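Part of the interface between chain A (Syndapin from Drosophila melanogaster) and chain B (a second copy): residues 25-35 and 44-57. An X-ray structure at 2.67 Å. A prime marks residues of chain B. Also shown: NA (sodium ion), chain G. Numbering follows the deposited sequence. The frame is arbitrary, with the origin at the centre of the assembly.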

# COMPACT_ATOMS: atom_id res chain seq x y z
N ASN A 25 -7.04 27.72 4.80
CA ASN A 25 -6.14 27.31 3.77
C ASN A 25 -5.30 26.16 4.30
O ASN A 25 -5.14 25.12 3.62
CB ASN A 25 -5.23 28.45 3.36
CG ASN A 25 -5.92 29.50 2.44
OD1 ASN A 25 -7.06 29.35 1.93
ND2 ASN A 25 -5.23 30.61 2.26
N ASP A 26 -4.74 26.35 5.50
CA ASP A 26 -4.05 25.26 6.16
C ASP A 26 -4.89 23.98 6.30
O ASP A 26 -4.39 22.86 6.10
CB ASP A 26 -3.56 25.68 7.54
CG ASP A 26 -2.42 26.67 7.47
OD1 ASP A 26 -1.95 26.92 6.34
OD2 ASP A 26 -2.03 27.22 8.56
N LEU A 27 -6.15 24.11 6.66
CA LEU A 27 -6.89 22.92 6.82
C LEU A 27 -6.99 22.21 5.48
O LEU A 27 -6.73 21.02 5.38
CB LEU A 27 -8.23 23.20 7.45
CG LEU A 27 -9.10 21.98 7.71
CD1 LEU A 27 -8.32 21.01 8.59
CD2 LEU A 27 -10.43 22.44 8.34
N GLN A 28 -7.30 22.93 4.42
CA GLN A 28 -7.41 22.24 3.16
C GLN A 28 -6.09 21.65 2.78
O GLN A 28 -6.07 20.58 2.24
CB GLN A 28 -7.88 23.14 2.06
CG GLN A 28 -9.31 23.43 2.13
CD GLN A 28 -9.65 24.75 1.39
OE1 GLN A 28 -10.18 24.75 0.27
NE2 GLN A 28 -9.31 25.87 2.02
N GLN A 29 -4.98 22.30 3.04
CA GLN A 29 -3.69 21.71 2.67
C GLN A 29 -3.47 20.40 3.45
O GLN A 29 -3.15 19.39 2.85
CB GLN A 29 -2.56 22.72 2.89
CG GLN A 29 -1.34 22.58 2.04
CD GLN A 29 -0.10 23.20 2.74
OE1 GLN A 29 -0.09 24.39 3.15
NE2 GLN A 29 0.94 22.38 2.89
N LEU A 30 -3.68 20.41 4.77
CA LEU A 30 -3.66 19.20 5.57
C LEU A 30 -4.41 18.04 4.90
O LEU A 30 -3.82 16.97 4.61
CB LEU A 30 -4.27 19.44 6.95
CG LEU A 30 -4.01 18.31 7.95
CD1 LEU A 30 -3.58 18.87 9.29
CD2 LEU A 30 -5.17 17.30 8.12
N ILE A 31 -5.71 18.20 4.72
CA ILE A 31 -6.50 17.18 4.07
C ILE A 31 -5.95 16.81 2.69
O ILE A 31 -5.69 15.63 2.41
CB ILE A 31 -7.96 17.64 4.02
CG1 ILE A 31 -8.47 17.69 5.45
CG2 ILE A 31 -8.83 16.72 3.14
CD1 ILE A 31 -9.49 18.69 5.64
N GLN A 32 -5.74 17.77 1.80
CA GLN A 32 -5.08 17.44 0.57
C GLN A 32 -3.84 16.49 0.78
O GLN A 32 -3.67 15.50 0.09
CB GLN A 32 -4.61 18.74 -0.07
CG GLN A 32 -4.10 18.57 -1.52
CD GLN A 32 -5.19 18.04 -2.42
OE1 GLN A 32 -5.10 16.93 -2.94
NE2 GLN A 32 -6.26 18.79 -2.55
N GLU A 33 -2.96 16.82 1.71
CA GLU A 33 -1.84 15.99 1.96
C GLU A 33 -2.22 14.56 2.40
O GLU A 33 -1.56 13.63 2.05
CB GLU A 33 -0.83 16.71 2.88
CG GLU A 33 -0.14 17.87 2.12
CD GLU A 33 1.06 18.50 2.84
OE1 GLU A 33 1.49 18.05 3.92
OE2 GLU A 33 1.59 19.49 2.30
N ARG A 34 -3.31 14.39 3.15
CA ARG A 34 -3.66 13.08 3.65
C ARG A 34 -4.16 12.31 2.43
O ARG A 34 -3.65 11.24 2.09
CB ARG A 34 -4.71 13.21 4.70
CG ARG A 34 -5.23 11.95 5.24
CD ARG A 34 -4.14 11.02 5.77
NE ARG A 34 -4.78 9.76 6.18
CZ ARG A 34 -5.17 9.52 7.42
NH1 ARG A 34 -4.90 10.39 8.34
NH2 ARG A 34 -5.77 8.42 7.74
N ALA A 35 -5.13 12.90 1.76
CA ALA A 35 -5.61 12.35 0.51
C ALA A 35 -4.47 11.91 -0.40
O ALA A 35 -4.62 10.91 -1.08
CB ALA A 35 -6.48 13.33 -0.23
N SER B 44 4.78 7.11 5.57
CA SER B 44 4.30 8.38 5.04
C SER B 44 3.40 9.10 6.01
O SER B 44 3.47 10.32 6.16
CB SER B 44 3.49 8.23 3.77
OG SER B 44 4.35 7.97 2.70
N LEU B 45 2.54 8.32 6.62
CA LEU B 45 1.65 8.81 7.60
C LEU B 45 2.40 9.47 8.73
O LEU B 45 1.97 10.46 9.27
CB LEU B 45 0.78 7.66 8.15
CG LEU B 45 -0.33 7.20 7.23
CD1 LEU B 45 -0.97 5.99 7.80
CD2 LEU B 45 -1.37 8.25 6.99
N ARG B 46 3.46 8.87 9.18
CA ARG B 46 4.12 9.36 10.33
C ARG B 46 4.86 10.69 9.95
O ARG B 46 4.91 11.65 10.70
CB ARG B 46 5.08 8.29 10.81
CG ARG B 46 4.45 7.40 11.84
CD ARG B 46 5.35 6.19 12.11
NE ARG B 46 4.64 5.04 12.70
CZ ARG B 46 5.21 3.93 13.18
NH1 ARG B 46 6.53 3.74 13.13
NH2 ARG B 46 4.46 2.99 13.70
N THR B 47 5.42 10.73 8.75
CA THR B 47 6.11 11.90 8.33
C THR B 47 5.10 13.05 8.33
O THR B 47 5.41 14.14 8.76
CB THR B 47 6.64 11.62 6.94
OG1 THR B 47 7.42 10.45 7.06
CG2 THR B 47 7.51 12.71 6.40
N TRP B 48 3.90 12.76 7.86
CA TRP B 48 2.88 13.73 7.69
C TRP B 48 2.48 14.25 9.03
O TRP B 48 2.39 15.45 9.25
CB TRP B 48 1.69 13.03 7.05
CG TRP B 48 0.49 13.86 6.85
CD1 TRP B 48 0.31 14.79 5.92
CD2 TRP B 48 -0.74 13.77 7.57
NE1 TRP B 48 -0.97 15.32 6.00
CE2 TRP B 48 -1.63 14.68 7.01
CE3 TRP B 48 -1.18 12.97 8.61
CZ2 TRP B 48 -2.91 14.84 7.47
CZ3 TRP B 48 -2.47 13.12 9.06
CH2 TRP B 48 -3.31 14.05 8.49
N SER B 49 2.21 13.33 9.92
CA SER B 49 1.81 13.68 11.20
C SER B 49 2.90 14.47 11.95
O SER B 49 2.60 15.28 12.78
CB SER B 49 1.52 12.42 11.92
OG SER B 49 1.46 12.74 13.28
N LYS B 50 4.17 14.22 11.67
CA LYS B 50 5.21 14.96 12.36
C LYS B 50 5.18 16.42 11.85
O LYS B 50 5.27 17.41 12.63
CB LYS B 50 6.56 14.28 12.14
CG LYS B 50 7.74 14.85 12.95
CD LYS B 50 8.89 13.79 13.13
CE LYS B 50 8.58 12.76 14.31
NZ LYS B 50 8.66 11.27 13.99
N LYS B 51 5.01 16.53 10.54
CA LYS B 51 5.01 17.79 9.86
C LYS B 51 3.85 18.67 10.33
O LYS B 51 4.07 19.73 10.83
CB LYS B 51 4.94 17.52 8.39
CG LYS B 51 4.57 18.69 7.63
CD LYS B 51 4.71 18.49 6.17
CE LYS B 51 3.97 19.54 5.44
NZ LYS B 51 4.08 19.38 3.98
N TRP B 52 2.62 18.20 10.25
CA TRP B 52 1.51 19.01 10.63
C TRP B 52 1.41 19.19 12.10
O TRP B 52 0.77 20.11 12.56
CB TRP B 52 0.25 18.39 10.10
CG TRP B 52 0.20 18.70 8.73
CD1 TRP B 52 0.62 17.94 7.72
CD2 TRP B 52 -0.20 19.94 8.18
NE1 TRP B 52 0.47 18.60 6.55
CE2 TRP B 52 -0.02 19.84 6.81
CE3 TRP B 52 -0.68 21.13 8.73
CZ2 TRP B 52 -0.32 20.88 5.95
CZ3 TRP B 52 -0.98 22.16 7.88
CH2 TRP B 52 -0.80 22.04 6.50
N GLY B 53 2.02 18.29 12.84
CA GLY B 53 1.93 18.37 14.30
C GLY B 53 2.56 19.67 14.67
O GLY B 53 1.98 20.48 15.40
N GLU B 54 3.71 19.90 14.10
CA GLU B 54 4.42 21.12 14.28
C GLU B 54 3.79 22.38 13.61
O GLU B 54 3.75 23.43 14.26
CB GLU B 54 5.83 20.94 13.81
CG GLU B 54 6.66 22.12 13.97
CD GLU B 54 7.97 21.84 13.34
OE1 GLU B 54 8.25 20.61 13.11
OE2 GLU B 54 8.70 22.84 13.07
N LEU B 55 3.30 22.29 12.36
CA LEU B 55 2.63 23.44 11.76
C LEU B 55 1.41 23.90 12.56
O LEU B 55 1.20 25.09 12.70
CB LEU B 55 2.21 23.19 10.32
CG LEU B 55 3.33 22.99 9.29
CD1 LEU B 55 2.66 22.73 7.94
CD2 LEU B 55 4.32 24.16 9.24
N ILE B 56 0.62 22.98 13.11
CA ILE B 56 -0.47 23.36 13.98
C ILE B 56 -0.03 24.07 15.27
O ILE B 56 -0.63 25.07 15.73
CB ILE B 56 -1.27 22.18 14.35
CG1 ILE B 56 -1.86 21.57 13.07
CG2 ILE B 56 -2.33 22.62 15.34
CD1 ILE B 56 -2.69 20.33 13.23
N GLU B 57 1.05 23.54 15.83
CA GLU B 57 1.58 23.99 17.08
C GLU B 57 1.95 25.43 16.94
O GLU B 57 1.45 26.30 17.66
CB GLU B 57 2.82 23.18 17.37
CG GLU B 57 3.43 23.47 18.72
CD GLU B 57 2.45 23.22 19.84
OE1 GLU B 57 1.67 22.23 19.75
OE2 GLU B 57 2.45 24.04 20.81
NA NA G . -1.32 26.72 17.85
O HOH W 1 0.10 28.44 19.08

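A single carboxylate oxygen, OE1 of Glu33, accepts hydrogen bonds from two different side chains of the partner helix. The indole NE1 of Trp52′ donates to Glu33 OE1 at 2.9 Å, with an angle of 160° at the hydrogen, and NZ of Lys51′ donates to the same Glu33 OE1, also at 2.9 Å, as part of a salt bridge. Lys51′ NZ makes a weak second bond to Glu33 OE2, 3.0 Å away, and that oxygen also accepts a bond from NE2 of Gln29, one turn earlier on its own helix, at 3.0 Å. Glutamate suits this place because its two oxygens can serve several donors at once, while its negative charge matches the ammonium of the lysine. The lysine chain is extended, with all four chi angles in t, and so carries its charge from the neighbouring helix across to the carboxylate.

The two helices run nearly antiparallel, at 170°, with their axes 10.9 Å apart at closest approach. Such a spacing leaves room for large side chains, and two tryptophans fill much of it. Trp52′ is a knob seated among Asp26, Gln29, Leu30 and Glu33. Leu30 lies over one face of its ring: CB of Leu30 is 4.1 Å from the centroid of the six-membered ring of Trp52′ and only 2° off the ring normal, a well-centred CH-pi contact. Glu33 OE1 instead meets the ring at its edge, near the plane, where the N-H points. The indole thus offers an apolar face to leucine and a polar edge to glutamate, so it can be buried with its nitrogen satisfied.

Trp48′, one turn away, covers the next part of the groove. CD of Arg34 lies over a face of its ring, 4.2 Å from the centroid of the six-membered ring of Trp48′. Here arginine acts through its aliphatic portion, while its guanidinium nitrogens are hydrogen-bonded elsewhere in the structure. Leu45′ packs over one face of that guanidinium, its CD2 lying 3.8 Å from Arg34 NE.

Leu30 links the apolar contacts. Its CD2 reaches Trp48′ CZ2 at 3.4 Å, its CD1 approaches Trp52′ CD2 at 3.7 Å, and the same CD1 lies 4.3 Å from CD1 of Ile56′. A branched apolar side chain suits this place because its two methyls can touch different aromatic rings, CD2 nearest Trp48′ and CD1 nearest Trp52′. Together the stretches bury 526 Å², with Trp48′, Trp52′ and Leu30 the largest contributors.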